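Beta-catenin homolog sys-1 (Caenorhabditis elegans, PDB 3C2G) acts as a Wnt-pathway transcription coregulator, binding the TCF factor pop-1 directly and activating or repressing target genes. Local coordinates at residues Q142-I147 with F191-F196; K200-K205 with L270-D275; V477-V482 with M533-A538. One frame throughout, in Å; residues are numbered along the deposited sequence.

Contacts 1 and 2 are both partly buried and follow each other along the chain, with centres about 20 Å apart. F191-F196 of contact 1 lies on helix 189-198, and K200-K205 of contact 2 runs into the next helix, 202-210. Contact 3 is a surface contact far along the molecule, its centre about 62 Å from contact 1 and about 50 Å from contact 2. The chemistry differs with place. Contact 1 joins two helix flanks, mostly by hydrocarbon. Contact 2 sets a lysine chain and a histidine ring together where helices begin and end. Contact 3 rests a loop lysine on a helix end.

Contact 1. Residues Q142-I147 with F191-F196; sequences QIFNCI and FIIFRF
F144 and I193 form the centre of this contact. The CD1 methyl of I193 meets the root of the phenyl group rather than its far rim. It lies 3.8 Å from F144 CG and the same distance from F144 CB. I193 CG1 follows behind it, 4.0 Å from F144 CB. The methyl comes to the ring at a slant. I193 CG1 stands anti to the carbonyl carbon (chi1 -61°) and the chain runs on extended, which carries CD1 out to the phenylalanine. Beside this pair, N145 meets I192. The amide oxygen N145 OD1 rests 4.0 Å from I192 CG1, a van der Waals touch of a polar atom on hydrocarbon. N145 does not leave its backbone aimed at the other helix, but with CG anti to the backbone N (chi1 -174°) the amide reaches across. Within these segments the backbones are nearest here, with the CA atoms of N145 and I192 6.9 Å apart.

Backbone bonds keep each helix regular here, such as C146 N to Q142 O at 2.8 Å and F196 N to I192 O at 3.0 Å. Neighbouring groups extend the apolar patch. I148, next along helix 134-150, touches I192, I193 and F196, while F144 also packs on L164 of helix 154-164. On the far side of helix 189-198, R195 NH1 makes a salt bridge to D265 OD2 of helix 251-270.

The two helices belong to the armadillo domain of this beta-catenin homolog, with helices 154-164 and 167-174 between them in sequence. Helix-on-helix packing of this kind, with apolar side chains turned inward and a polar residue at the margin, is characteristic of the armadillo superhelix.

Contact 2. Residues K200-K205 with L270-D275; sequences KDTRLK and LLHDSD
H272 N bonds back to L270 O at 2.8 Å, closing an inverse gamma turn centred on L271. The turn follows the end of helix 251-270 and presents the H272 ring to helix 202-210. There L270 O also lies in plane at the ring edge. The ring NE2 is hydrogen-bonded to D206 OD1, just past K200-K205. K205 runs obliquely past the same ring, with CB 3.8 Å and CD 3.9 Å from H272 CD2. The extended chain carries NZ to the end of helix 251-270, where it makes a weak hydrogen bond to L269 O. T202 adds its CG2 methyl, 3.6 Å from H272 CE1. L270 CD2 packs at 3.9 Å on K205 CA. D273 CG lies above one ring face, offset toward the rim.

D201 precedes helix 202-210 as N-cap; its OD2 takes a weak bond from L204 N at 3.4 Å, and its OD1 a salt bridge from K165. A leucine in place of H272 would probably leave D206 OD1 without its ring partner and take away the ring carbons that K205 CB and CD touch.

The carboxylate of D206 would tend to favour a protonated ring, while K205 NZ, 5.7 Å from H272 ND1, would tend to oppose it. The balance of the two may set the charge of the histidine.

Contact 3. Residues V477-V482 with M533-A538; sequences VPKDGV and MEQCGA
K479 carries this contact from the loop side, and Q535 and C536 receive it at the end of helix 515-535. The lysine and Q535 lie side by side, pointing the same way. K479 CD touches Q535 CG at 4.0 Å, and K479 CE lies 4.1 Å from the same carbon. The lysine CD also passes 3.9 Å from the backbone Q535 O. Bends at chi2 (130°) and chi4 (143°) turn the chain back over its own loop. There K479 NZ bonds to V477 O at 2.8 Å, in the carbonyl plane and on a lone pair. T474 O takes a second bond from the same ammonium, which ties the lysine to the loop rather than to the helix.

In the armadillo domain, this joins the loop after helix 457-472 to the turn between helices 515-535 and 539-544. C536 is the first residue to leave the helix. Beyond it G537 has positive phi, and A538 N bonds back to M533 O at 3.1 Å, a 6-to-1 bond of the kind seen in a Schellman motif. C536 SG lies 4.0 Å from K479 O, a loose van der Waals touch of sulfur on a carbonyl.

Contact 1. Residues Q142-I147 with F191-F196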
ATOM      1  N   GLN A 142      13.900 -24.115  -8.695  1.00 34.13           N
ATOM      2  CA  GLN A 142      14.985 -23.225  -9.141  1.00 35.68           C
ATOM      3  C   GLN A 142      14.849 -22.773 -10.607  1.00 35.71           C
ATOM      4  O   GLN A 142      15.266 -21.669 -10.960  1.00 36.66           O
ATOM      5  CB  GLN A 142      16.341 -23.883  -8.938  1.00 36.35           C
ATOM      6  CG  GLN A 142      16.903 -23.754  -7.538  1.00 40.81           C
ATOM      7  CD  GLN A 142      18.047 -24.718  -7.314  1.00 47.03           C
ATOM      8  OE1 GLN A 142      19.211 -24.393  -7.577  1.00 49.70           O
ATOM      9  NE2 GLN A 142      17.721 -25.929  -6.862  1.00 49.05           N
ATOM     10  N   ILE A 143      14.275 -23.632 -11.449  1.00 34.69           N
ATOM     11  CA  ILE A 143      14.083 -23.329 -12.862  1.00 34.07           C
ATOM     12  C   ILE A 143      13.018 -22.238 -13.029  1.00 34.50           C
ATOM     13  O   ILE A 143      13.214 -21.288 -13.788  1.00 34.54           O
ATOM     14  CB  ILE A 143      13.715 -24.618 -13.657  1.00 34.02           C
ATOM     15  CG1 ILE A 143      14.958 -25.497 -13.858  1.00 32.27           C
ATOM     16  CG2 ILE A 143      13.047 -24.290 -14.983  1.00 31.92           C
ATOM     17  CD1 ILE A 143      14.633 -26.982 -14.103  1.00 28.28           C
ATOM     18  N   PHE A 144      11.902 -22.381 -12.312  1.00 34.19           N
ATOM     19  CA  PHE A 144      10.870 -21.350 -12.270  1.00 34.77           C
ATOM     20  C   PHE A 144      11.429 -20.038 -11.749  1.00 35.93           C
ATOM     21  O   PHE A 144      11.238 -18.996 -12.355  1.00 35.75           O
ATOM     22  CB  PHE A 144       9.723 -21.784 -11.383  1.00 33.91           C
ATOM     23  CG  PHE A 144       8.734 -22.661 -12.062  1.00 33.41           C
ATOM     24  CD1 PHE A 144       7.968 -22.180 -13.107  1.00 33.83           C
ATOM     25  CD2 PHE A 144       8.538 -23.965 -11.636  1.00 33.30           C
ATOM     26  CE1 PHE A 144       7.031 -23.001 -13.741  1.00 35.42           C
ATOM     27  CE2 PHE A 144       7.594 -24.791 -12.260  1.00 35.29           C
ATOM     28  CZ  PHE A 144       6.842 -24.303 -13.315  1.00 33.77           C
ATOM     29  N   ASN A 145      12.147 -20.108 -10.634  1.00 37.87           N
ATOM     30  CA  ASN A 145      12.794 -18.940 -10.069  1.00 39.90           C
ATOM     31  C   ASN A 145      13.735 -18.266 -11.052  1.00 40.58           C
ATOM     32  O   ASN A 145      13.692 -17.062 -11.199  1.00 41.14           O
ATOM     33  CB  ASN A 145      13.526 -19.283  -8.768  1.00 40.51           C
ATOM     34  CG  ASN A 145      14.085 -18.050  -8.077  1.00 43.21           C
ATOM     35  OD1 ASN A 145      13.337 -17.196  -7.602  1.00 45.89           O
ATOM     36  ND2 ASN A 145      15.406 -17.943  -8.036  1.00 46.26           N
ATOM     37  N   CYS A 146      14.568 -19.039 -11.740  1.00 42.12           N
ATOM     38  CA  CYS A 146      15.510 -18.474 -12.708  1.00 42.75           C
ATOM     39  C   CYS A 146      14.855 -17.793 -13.901  1.00 42.16           C
ATOM     40  O   CYS A 146      15.297 -16.725 -14.314  1.00 41.57           O
ATOM     41  CB  CYS A 146      16.453 -19.540 -13.222  1.00 43.50           C
ATOM     42  SG  CYS A 146      17.757 -19.920 -12.088  1.00 49.49           S
ATOM     43  N   ILE A 147      13.816 -18.409 -14.463  1.00 41.94           N
ATOM     44  CA  ILE A 147      13.105 -17.799 -15.589  1.00 42.13           C
ATOM     45  C   ILE A 147      12.363 -16.532 -15.156  1.00 43.02           C
ATOM     46  O   ILE A 147      12.420 -15.511 -15.843  1.00 42.67           O
ATOM     47  CB  ILE A 147      12.121 -18.771 -16.272  1.00 41.82           C
ATOM     48  CG1 ILE A 147      12.859 -19.996 -16.818  1.00 40.98           C
ATOM     49  CG2 ILE A 147      11.386 -18.076 -17.411  1.00 41.00           C
ATOM     50  CD1 ILE A 147      11.932 -21.119 -17.230  1.00 39.37           C
ATOM     51  N   PHE A 191       5.819 -18.702  -3.789  1.00 36.13           N
ATOM     52  CA  PHE A 191       5.370 -17.318  -3.760  1.00 36.27           C
ATOM     53  C   PHE A 191       5.719 -16.575  -5.034  1.00 36.49           C
ATOM     54  O   PHE A 191       4.879 -15.875  -5.593  1.00 36.92           O
ATOM     55  CB  PHE A 191       5.909 -16.587  -2.522  1.00 35.71           C
ATOM     56  CG  PHE A 191       5.328 -17.102  -1.235  1.00 35.56           C
ATOM     57  CD1 PHE A 191       4.060 -16.705  -0.827  1.00 33.53           C
ATOM     58  CD2 PHE A 191       6.037 -18.012  -0.449  1.00 33.10           C
ATOM     59  CE1 PHE A 191       3.506 -17.186   0.363  1.00 35.45           C
ATOM     60  CE2 PHE A 191       5.498 -18.506   0.734  1.00 32.87           C
ATOM     61  CZ  PHE A 191       4.230 -18.095   1.149  1.00 35.56           C
ATOM     62  N   ILE A 192       6.957 -16.729  -5.492  1.00 37.23           N
ATOM     63  CA  ILE A 192       7.418 -16.105  -6.740  1.00 37.10           C
ATOM     64  C   ILE A 192       6.470 -16.401  -7.903  1.00 36.29           C
ATOM     65  O   ILE A 192       6.088 -15.493  -8.632  1.00 37.15           O
ATOM     66  CB  ILE A 192       8.857 -16.545  -7.083  1.00 37.58           C
ATOM     67  CG1 ILE A 192       9.823 -16.169  -5.942  1.00 39.79           C
ATOM     68  CG2 ILE A 192       9.313 -15.943  -8.401  1.00 37.86           C
ATOM     69  CD1 ILE A 192       9.851 -14.666  -5.582  1.00 41.33           C
ATOM     70  N   ILE A 193       6.051 -17.656  -8.025  1.00 34.98           N
ATOM     71  CA  ILE A 193       5.171 -18.097  -9.099  1.00 34.45           C
ATOM     72  C   ILE A 193       3.754 -17.522  -8.978  1.00 35.12           C
ATOM     73  O   ILE A 193       3.207 -17.016  -9.956  1.00 35.16           O
ATOM     74  CB  ILE A 193       5.123 -19.647  -9.184  1.00 33.97           C
ATOM     75  CG1 ILE A 193       6.518 -20.201  -9.483  1.00 31.71           C
ATOM     76  CG2 ILE A 193       4.131 -20.097 -10.241  1.00 31.59           C
ATOM     77  CD1 ILE A 193       6.737 -21.610  -9.022  1.00 29.38           C
ATOM     78  N   PHE A 194       3.158 -17.613  -7.792  1.00 35.63           N
ATOM     79  CA  PHE A 194       1.878 -16.952  -7.517  1.00 36.21           C
ATOM     80  C   PHE A 194       1.943 -15.464  -7.844  1.00 36.60           C
ATOM     81  O   PHE A 194       1.100 -14.946  -8.563  1.00 36.54           O
ATOM     82  CB  PHE A 194       1.437 -17.155  -6.070  1.00 36.06           C
ATOM     83  CG  PHE A 194       0.571 -18.356  -5.872  1.00 37.13           C
ATOM     84  CD1 PHE A 194      -0.633 -18.483  -6.564  1.00 40.05           C
ATOM     85  CD2 PHE A 194       0.945 -19.358  -4.995  1.00 38.05           C
ATOM     86  CE1 PHE A 194      -1.448 -19.601  -6.401  1.00 39.64           C
ATOM     87  CE2 PHE A 194       0.136 -20.483  -4.819  1.00 39.86           C
ATOM     88  CZ  PHE A 194      -1.064 -20.602  -5.526  1.00 38.96           C
ATOM     89  N   ARG A 195       2.969 -14.789  -7.357  1.00 36.86           N
ATOM     90  CA  ARG A 195       3.118 -13.381  -7.655  1.00 39.02           C
ATOM     91  C   ARG A 195       3.111 -13.156  -9.161  1.00 40.06           C
ATOM     92  O   ARG A 195       2.470 -12.230  -9.653  1.00 41.43           O
ATOM     93  CB  ARG A 195       4.405 -12.842  -7.037  1.00 38.72           C
ATOM     94  CG  ARG A 195       4.638 -11.360  -7.271  1.00 42.26           C
ATOM     95  CD  ARG A 195       5.937 -10.895  -6.623  0.50 44.82           C
ATOM     96  NE  ARG A 195       6.116  -9.453  -6.754  0.50 47.41           N
ATOM     97  CZ  ARG A 195       5.703  -8.563  -5.858  0.50 49.63           C
ATOM     98  NH1 ARG A 195       5.082  -8.963  -4.754  0.50 50.95           N
ATOM     99  NH2 ARG A 195       5.910  -7.268  -6.064  0.50 48.58           N
ATOM    100  N   PHE A 196       3.807 -14.029  -9.884  1.00 40.51           N
ATOM    101  CA  PHE A 196       4.041 -13.876 -11.302  1.00 39.92           C
ATOM    102  C   PHE A 196       2.781 -14.076 -12.148  1.00 40.37           C
ATOM    103  O   PHE A 196       2.537 -13.305 -13.066  1.00 40.58           O
ATOM    104  CB  PHE A 196       5.174 -14.828 -11.730  1.00 40.55           C
ATOM    105  CG  PHE A 196       5.487 -14.798 -13.204  1.00 38.90           C
ATOM    106  CD1 PHE A 196       6.170 -13.721 -13.767  1.00 37.20           C
ATOM    107  CD2 PHE A 196       5.104 -15.858 -14.025  1.00 38.96           C
ATOM    108  CE1 PHE A 196       6.458 -13.689 -15.134  1.00 38.36           C
ATOM    109  CE2 PHE A 196       5.401 -15.845 -15.393  1.00 40.44           C
ATOM    110  CZ  PHE A 196       6.077 -14.752 -15.947  1.00 40.20           C
TER

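Contact 2. Residues K200-K205 with L270-D275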
ATOM      1  N   LYS A 200      -1.223  -8.329 -12.691  1.00 61.01           N
ATOM      2  CA  LYS A 200      -2.068  -7.654 -13.697  1.00 62.94           C
ATOM      3  C   LYS A 200      -3.227  -8.514 -14.237  1.00 63.27           C
ATOM      4  O   LYS A 200      -3.815  -8.207 -15.285  1.00 63.98           O
ATOM      5  CB  LYS A 200      -1.222  -7.071 -14.842  1.00 62.77           C
ATOM      6  CG  LYS A 200      -0.158  -6.072 -14.393  1.00 64.55           C
ATOM      7  CD  LYS A 200       0.480  -5.364 -15.595  1.00 65.17           C
ATOM      8  CE  LYS A 200       1.566  -4.371 -15.155  1.00 69.56           C
ATOM      9  NZ  LYS A 200       2.404  -3.898 -16.309  1.00 70.38           N
ATOM     10  N   ASP A 201      -3.562  -9.577 -13.510  1.00 63.30           N
ATOM     11  CA  ASP A 201      -4.681 -10.435 -13.863  1.00 63.49           C
ATOM     12  C   ASP A 201      -5.765 -10.309 -12.791  1.00 63.36           C
ATOM     13  O   ASP A 201      -5.926 -11.188 -11.946  1.00 63.36           O
ATOM     14  CB  ASP A 201      -4.206 -11.886 -14.007  1.00 63.85           C
ATOM     15  CG  ASP A 201      -5.005 -12.676 -15.041  1.00 65.27           C
ATOM     16  OD1 ASP A 201      -4.373 -13.324 -15.904  1.00 66.83           O
ATOM     17  OD2 ASP A 201      -6.254 -12.660 -14.998  1.00 66.94           O
ATOM     18  N   THR A 202      -6.500  -9.201 -12.834  1.00 63.12           N
ATOM     19  CA  THR A 202      -7.579  -8.931 -11.880  1.00 63.39           C
ATOM     20  C   THR A 202      -8.492 -10.134 -11.625  1.00 62.94           C
ATOM     21  O   THR A 202      -8.848 -10.402 -10.474  1.00 63.02           O
ATOM     22  CB  THR A 202      -8.445  -7.729 -12.323  1.00 63.57           C
ATOM     23  OG1 THR A 202      -7.613  -6.574 -12.463  1.00 65.51           O
ATOM     24  CG2 THR A 202      -9.527  -7.432 -11.302  1.00 63.93           C
ATOM     25  N   ARG A 203      -8.876 -10.853 -12.681  1.00 61.88           N
ATOM     26  CA  ARG A 203      -9.813 -11.957 -12.495  1.00 60.97           C
ATOM     27  C   ARG A 203      -9.154 -13.185 -11.907  1.00 58.62           C
ATOM     28  O   ARG A 203      -9.829 -14.014 -11.302  1.00 58.75           O
ATOM     29  CB  ARG A 203     -10.620 -12.289 -13.762  1.00 61.44           C
ATOM     30  CG  ARG A 203      -9.824 -12.619 -15.007  1.00 63.04           C
ATOM     31  CD  ARG A 203     -10.737 -12.546 -16.242  1.00 63.88           C
ATOM     32  NE  ARG A 203      -9.980 -12.168 -17.438  1.00 69.35           N
ATOM     33  CZ  ARG A 203      -9.474 -13.026 -18.322  1.00 70.69           C
ATOM     34  NH1 ARG A 203      -9.650 -14.337 -18.178  1.00 71.84           N
ATOM     35  NH2 ARG A 203      -8.791 -12.566 -19.361  1.00 71.27           N
ATOM     36  N   LEU A 204      -7.839 -13.302 -12.064  1.00 56.32           N
ATOM     37  CA  LEU A 204      -7.137 -14.422 -11.450  1.00 54.27           C
ATOM     38  C   LEU A 204      -7.113 -14.240  -9.938  1.00 52.63           C
ATOM     39  O   LEU A 204      -7.246 -15.207  -9.187  1.00 52.15           O
ATOM     40  CB  LEU A 204      -5.730 -14.611 -12.022  1.00 54.43           C
ATOM     41  CG  LEU A 204      -5.169 -16.031 -11.873  1.00 53.73           C
ATOM     42  CD1 LEU A 204      -6.137 -17.073 -12.423  1.00 53.77           C
ATOM     43  CD2 LEU A 204      -3.818 -16.163 -12.545  1.00 53.72           C
ATOM     44  N   LYS A 205      -6.979 -12.990  -9.508  1.00 50.95           N
ATOM     45  CA  LYS A 205      -7.084 -12.643  -8.101  1.00 50.22           C
ATOM     46  C   LYS A 205      -8.433 -13.079  -7.552  1.00 50.45           C
ATOM     47  O   LYS A 205      -8.502 -13.762  -6.522  1.00 49.92           O
ATOM     48  CB  LYS A 205      -6.870 -11.146  -7.895  1.00 49.37           C
ATOM     49  CG  LYS A 205      -5.444 -10.719  -8.139  1.00 47.60           C
ATOM     50  CD  LYS A 205      -5.304  -9.228  -8.081  1.00 45.24           C
ATOM     51  CE  LYS A 205      -3.945  -8.780  -8.566  1.00 42.62           C
ATOM     52  NZ  LYS A 205      -3.831  -7.306  -8.447  1.00 42.73           N
ATOM     53  N   LEU A 270      -3.421  -9.779  -3.617  1.00 32.75           N
ATOM     54  CA  LEU A 270      -4.722 -10.347  -3.912  1.00 34.14           C
ATOM     55  C   LEU A 270      -5.859  -9.382  -3.613  1.00 35.09           C
ATOM     56  O   LEU A 270      -6.834  -9.317  -4.355  1.00 35.69           O
ATOM     57  CB  LEU A 270      -4.935 -11.627  -3.117  1.00 34.63           C
ATOM     58  CG  LEU A 270      -4.268 -12.882  -3.649  1.00 35.67           C
ATOM     59  CD1 LEU A 270      -4.293 -13.943  -2.561  1.00 36.59           C
ATOM     60  CD2 LEU A 270      -4.981 -13.365  -4.916  1.00 35.29           C
ATOM     61  N   LEU A 271      -5.733  -8.636  -2.518  1.00 34.73           N
ATOM     62  CA  LEU A 271      -6.833  -7.811  -2.033  1.00 34.36           C
ATOM     63  C   LEU A 271      -6.926  -6.488  -2.791  1.00 35.06           C
ATOM     64  O   LEU A 271      -6.640  -5.424  -2.249  1.00 34.94           O
ATOM     65  CB  LEU A 271      -6.690  -7.607  -0.524  1.00 33.17           C
ATOM     66  CG  LEU A 271      -6.551  -8.912   0.259  1.00 29.55           C
ATOM     67  CD1 LEU A 271      -6.173  -8.596   1.688  1.00 27.64           C
ATOM     68  CD2 LEU A 271      -7.799  -9.818   0.183  1.00 26.49           C
ATOM     69  N   HIS A 272      -7.318  -6.576  -4.056  1.00 36.32           N
ATOM     70  CA  HIS A 272      -7.253  -5.442  -4.976  1.00 38.22           C
ATOM     71  C   HIS A 272      -8.354  -4.385  -4.786  1.00 39.56           C
ATOM     72  O   HIS A 272      -8.162  -3.212  -5.119  1.00 40.66           O
ATOM     73  CB  HIS A 272      -7.226  -5.947  -6.422  1.00 38.19           C
ATOM     74  CG  HIS A 272      -8.394  -6.812  -6.788  1.00 40.06           C
ATOM     75  ND1 HIS A 272      -9.422  -6.371  -7.595  1.00 40.54           N
ATOM     76  CD2 HIS A 272      -8.698  -8.092  -6.458  1.00 40.63           C
ATOM     77  CE1 HIS A 272     -10.304  -7.345  -7.751  1.00 40.39           C
ATOM     78  NE2 HIS A 272      -9.893  -8.397  -7.066  1.00 39.81           N
ATOM     79  N   ASP A 273      -9.501  -4.791  -4.247  1.00 40.00           N
ATOM     80  CA  ASP A 273     -10.645  -3.893  -4.130  1.00 40.12           C
ATOM     81  C   ASP A 273     -11.414  -4.071  -2.827  1.00 40.02           C
ATOM     82  O   ASP A 273     -11.040  -4.894  -1.983  1.00 39.98           O
ATOM     83  CB  ASP A 273     -11.588  -4.075  -5.329  1.00 40.76           C
ATOM     84  CG  ASP A 273     -12.213  -5.467  -5.397  1.00 42.38           C
ATOM     85  OD1 ASP A 273     -12.268  -6.184  -4.374  1.00 45.42           O
ATOM     86  OD2 ASP A 273     -12.670  -5.843  -6.490  1.00 44.72           O
ATOM     87  N   SER A 274     -12.502  -3.303  -2.702  1.00 39.43           N
ATOM     88  CA  SER A 274     -13.356  -3.266  -1.516  1.00 38.60           C
ATOM     89  C   SER A 274     -13.960  -4.609  -1.116  1.00 38.19           C
ATOM     90  O   SER A 274     -14.054  -4.915   0.076  1.00 37.09           O
ATOM     91  CB  SER A 274     -14.473  -2.247  -1.722  1.00 38.90           C
ATOM     92  OG  SER A 274     -13.920  -0.955  -1.925  1.00 40.59           O
ATOM     93  N   ASP A 275     -14.383  -5.399  -2.100  1.00 37.83           N
ATOM     94  CA  ASP A 275     -15.018  -6.674  -1.808  1.00 38.73           C
ATOM     95  C   ASP A 275     -13.990  -7.636  -1.214  1.00 38.10           C
ATOM     96  O   ASP A 275     -14.302  -8.391  -0.280  1.00 38.08           O
ATOM     97  CB  ASP A 275     -15.666  -7.280  -3.062  1.00 40.20           C
ATOM     98  CG  ASP A 275     -16.997  -6.603  -3.435  1.00 45.40           C
ATOM     99  OD1 ASP A 275     -17.911  -6.546  -2.575  1.00 48.39           O
ATOM    100  OD2 ASP A 275     -17.126  -6.132  -4.593  1.00 48.67           O
TER

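Contact 3. Residues V477-V482 with M533-A538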
ATOM      1  N   VAL A 477     -12.867  23.962  24.166  1.00 37.66           N
ATOM      2  CA  VAL A 477     -11.496  24.343  23.868  1.00 38.13           C
ATOM      3  C   VAL A 477     -11.287  25.835  24.150  1.00 39.00           C
ATOM      4  O   VAL A 477     -11.954  26.670  23.545  1.00 38.62           O
ATOM      5  CB  VAL A 477     -11.075  23.963  22.418  1.00 37.97           C
ATOM      6  CG1 VAL A 477      -9.754  24.608  22.054  1.00 35.82           C
ATOM      7  CG2 VAL A 477     -10.964  22.458  22.282  1.00 37.09           C
ATOM      8  N   PRO A 478     -10.365  26.164  25.076  1.00 40.17           N
ATOM      9  CA  PRO A 478     -10.035  27.567  25.354  1.00 41.68           C
ATOM     10  C   PRO A 478      -9.394  28.227  24.138  1.00 42.92           C
ATOM     11  O   PRO A 478      -8.452  27.681  23.562  1.00 43.34           O
ATOM     12  CB  PRO A 478      -9.034  27.482  26.515  1.00 41.06           C
ATOM     13  CG  PRO A 478      -8.505  26.108  26.479  1.00 40.70           C
ATOM     14  CD  PRO A 478      -9.575  25.235  25.907  1.00 40.35           C
ATOM     15  N   LYS A 479      -9.913  29.389  23.758  1.00 44.06           N
ATOM     16  CA  LYS A 479      -9.532  30.043  22.520  1.00 45.38           C
ATOM     17  C   LYS A 479      -8.717  31.311  22.722  1.00 46.84           C
ATOM     18  O   LYS A 479      -8.197  31.889  21.756  1.00 47.49           O
ATOM     19  CB  LYS A 479     -10.795  30.357  21.733  1.00 45.44           C
ATOM     20  CG  LYS A 479     -11.317  29.156  20.987  1.00 46.35           C
ATOM     21  CD  LYS A 479     -12.779  28.947  21.254  1.00 46.39           C
ATOM     22  CE  LYS A 479     -13.148  27.511  20.961  1.00 45.52           C
ATOM     23  NZ  LYS A 479     -14.153  27.043  21.935  1.00 47.12           N
ATOM     24  N   ASP A 480      -8.592  31.734  23.976  1.00 47.90           N
ATOM     25  CA  ASP A 480      -8.041  33.048  24.294  1.00 48.81           C
ATOM     26  C   ASP A 480      -6.544  33.164  24.027  1.00 47.84           C
ATOM     27  O   ASP A 480      -6.080  34.216  23.605  1.00 48.49           O
ATOM     28  CB  ASP A 480      -8.387  33.446  25.743  1.00 50.31           C
ATOM     29  CG  ASP A 480      -9.907  33.641  25.961  1.00 54.94           C
ATOM     30  OD1 ASP A 480     -10.658  33.832  24.968  1.00 57.21           O
ATOM     31  OD2 ASP A 480     -10.354  33.610  27.134  1.00 57.98           O
ATOM     32  N   GLY A 481      -5.792  32.092  24.261  1.00 46.72           N
ATOM     33  CA  GLY A 481      -4.345  32.104  24.027  1.00 44.93           C
ATOM     34  C   GLY A 481      -3.869  31.923  22.588  1.00 44.33           C
ATOM     35  O   GLY A 481      -2.697  32.140  22.290  1.00 44.07           O
ATOM     36  N   VAL A 482      -4.774  31.541  21.689  1.00 44.11           N
ATOM     37  CA  VAL A 482      -4.380  31.039  20.370  1.00 43.92           C
ATOM     38  C   VAL A 482      -3.714  32.092  19.478  1.00 44.45           C
ATOM     39  O   VAL A 482      -2.612  31.861  18.958  1.00 44.69           O
ATOM     40  CB  VAL A 482      -5.558  30.342  19.650  1.00 44.03           C
ATOM     41  CG1 VAL A 482      -5.227  30.067  18.200  1.00 44.15           C
ATOM     42  CG2 VAL A 482      -5.908  29.045  20.360  1.00 42.96           C
HETATM   43  N   MSE A 533     -12.439  34.991  13.436  1.00 46.07           N
HETATM   44  CA  MSE A 533     -13.128  36.245  13.693  1.00 50.20           C
HETATM   45  C   MSE A 533     -14.166  36.073  14.792  1.00 49.66           C
HETATM   46  O   MSE A 533     -14.157  36.819  15.771  1.00 50.00           O
HETATM   47  CB  MSE A 533     -13.759  36.796  12.418  1.00 49.04           C
HETATM   48  CG  MSE A 533     -12.798  37.596  11.587  1.00 50.43           C
HETATM   49 SE   MSE A 533     -13.467  37.943   9.791  1.00 59.52          SE
HETATM   50  CE  MSE A 533     -12.258  39.394   9.234  1.00 53.21           C
ATOM     51  N   GLU A 534     -15.015  35.057  14.647  1.00 49.85           N
ATOM     52  CA  GLU A 534     -16.133  34.834  15.551  1.00 50.52           C
ATOM     53  C   GLU A 534     -15.739  34.272  16.925  1.00 50.93           C
ATOM     54  O   GLU A 534     -16.134  34.807  17.964  1.00 50.79           O
ATOM     55  CB  GLU A 534     -17.160  33.918  14.884  1.00 50.66           C
ATOM     56  CG  GLU A 534     -18.283  33.469  15.804  1.00 51.91           C
ATOM     57  CD  GLU A 534     -19.600  33.295  15.083  0.50 52.52           C
ATOM     58  OE1 GLU A 534     -19.585  33.019  13.867  0.50 52.67           O
ATOM     59  OE2 GLU A 534     -20.652  33.437  15.742  0.50 53.37           O
ATOM     60  N   GLN A 535     -14.955  33.197  16.912  1.00 51.09           N
ATOM     61  CA  GLN A 535     -14.716  32.377  18.092  1.00 50.77           C
ATOM     62  C   GLN A 535     -13.642  32.918  19.019  1.00 50.44           C
ATOM     63  O   GLN A 535     -13.652  32.629  20.214  1.00 50.65           O
ATOM     64  CB  GLN A 535     -14.355  30.964  17.660  1.00 50.82           C
ATOM     65  CG  GLN A 535     -15.222  29.913  18.296  1.00 53.33           C
ATOM     66  CD  GLN A 535     -16.623  29.882  17.730  1.00 55.20           C
ATOM     67  OE1 GLN A 535     -17.583  29.650  18.457  1.00 57.37           O
ATOM     68  NE2 GLN A 535     -16.749  30.122  16.429  1.00 56.58           N
ATOM     69  N   CYS A 536     -12.712  33.686  18.464  1.00 50.43           N
ATOM     70  CA  CYS A 536     -11.667  34.339  19.250  1.00 50.58           C
ATOM     71  C   CYS A 536     -11.955  35.823  19.464  1.00 50.12           C
ATOM     72  O   CYS A 536     -11.111  36.548  19.973  1.00 50.51           O
ATOM     73  CB  CYS A 536     -10.306  34.175  18.571  1.00 50.86           C
ATOM     74  SG  CYS A 536      -9.860  32.473  18.145  1.00 54.99           S
ATOM     75  N   GLY A 537     -13.150  36.264  19.077  1.00 50.41           N
ATOM     76  CA  GLY A 537     -13.553  37.667  19.155  1.00 50.20           C
ATOM     77  C   GLY A 537     -12.502  38.604  18.596  1.00 50.02           C
ATOM     78  O   GLY A 537     -12.142  39.588  19.235  1.00 50.63           O
ATOM     79  N   ALA A 538     -12.009  38.291  17.400  1.00 49.68           N
ATOM     80  CA  ALA A 538     -10.850  38.981  16.833  1.00 48.38           C
ATOM     81  C   ALA A 538     -11.107  39.526  15.434  1.00 47.61           C
ATOM     82  O   ALA A 538     -10.202  39.571  14.599  1.00 47.88           O
ATOM     83  CB  ALA A 538      -9.644  38.053  16.835  1.00 47.97           C
TER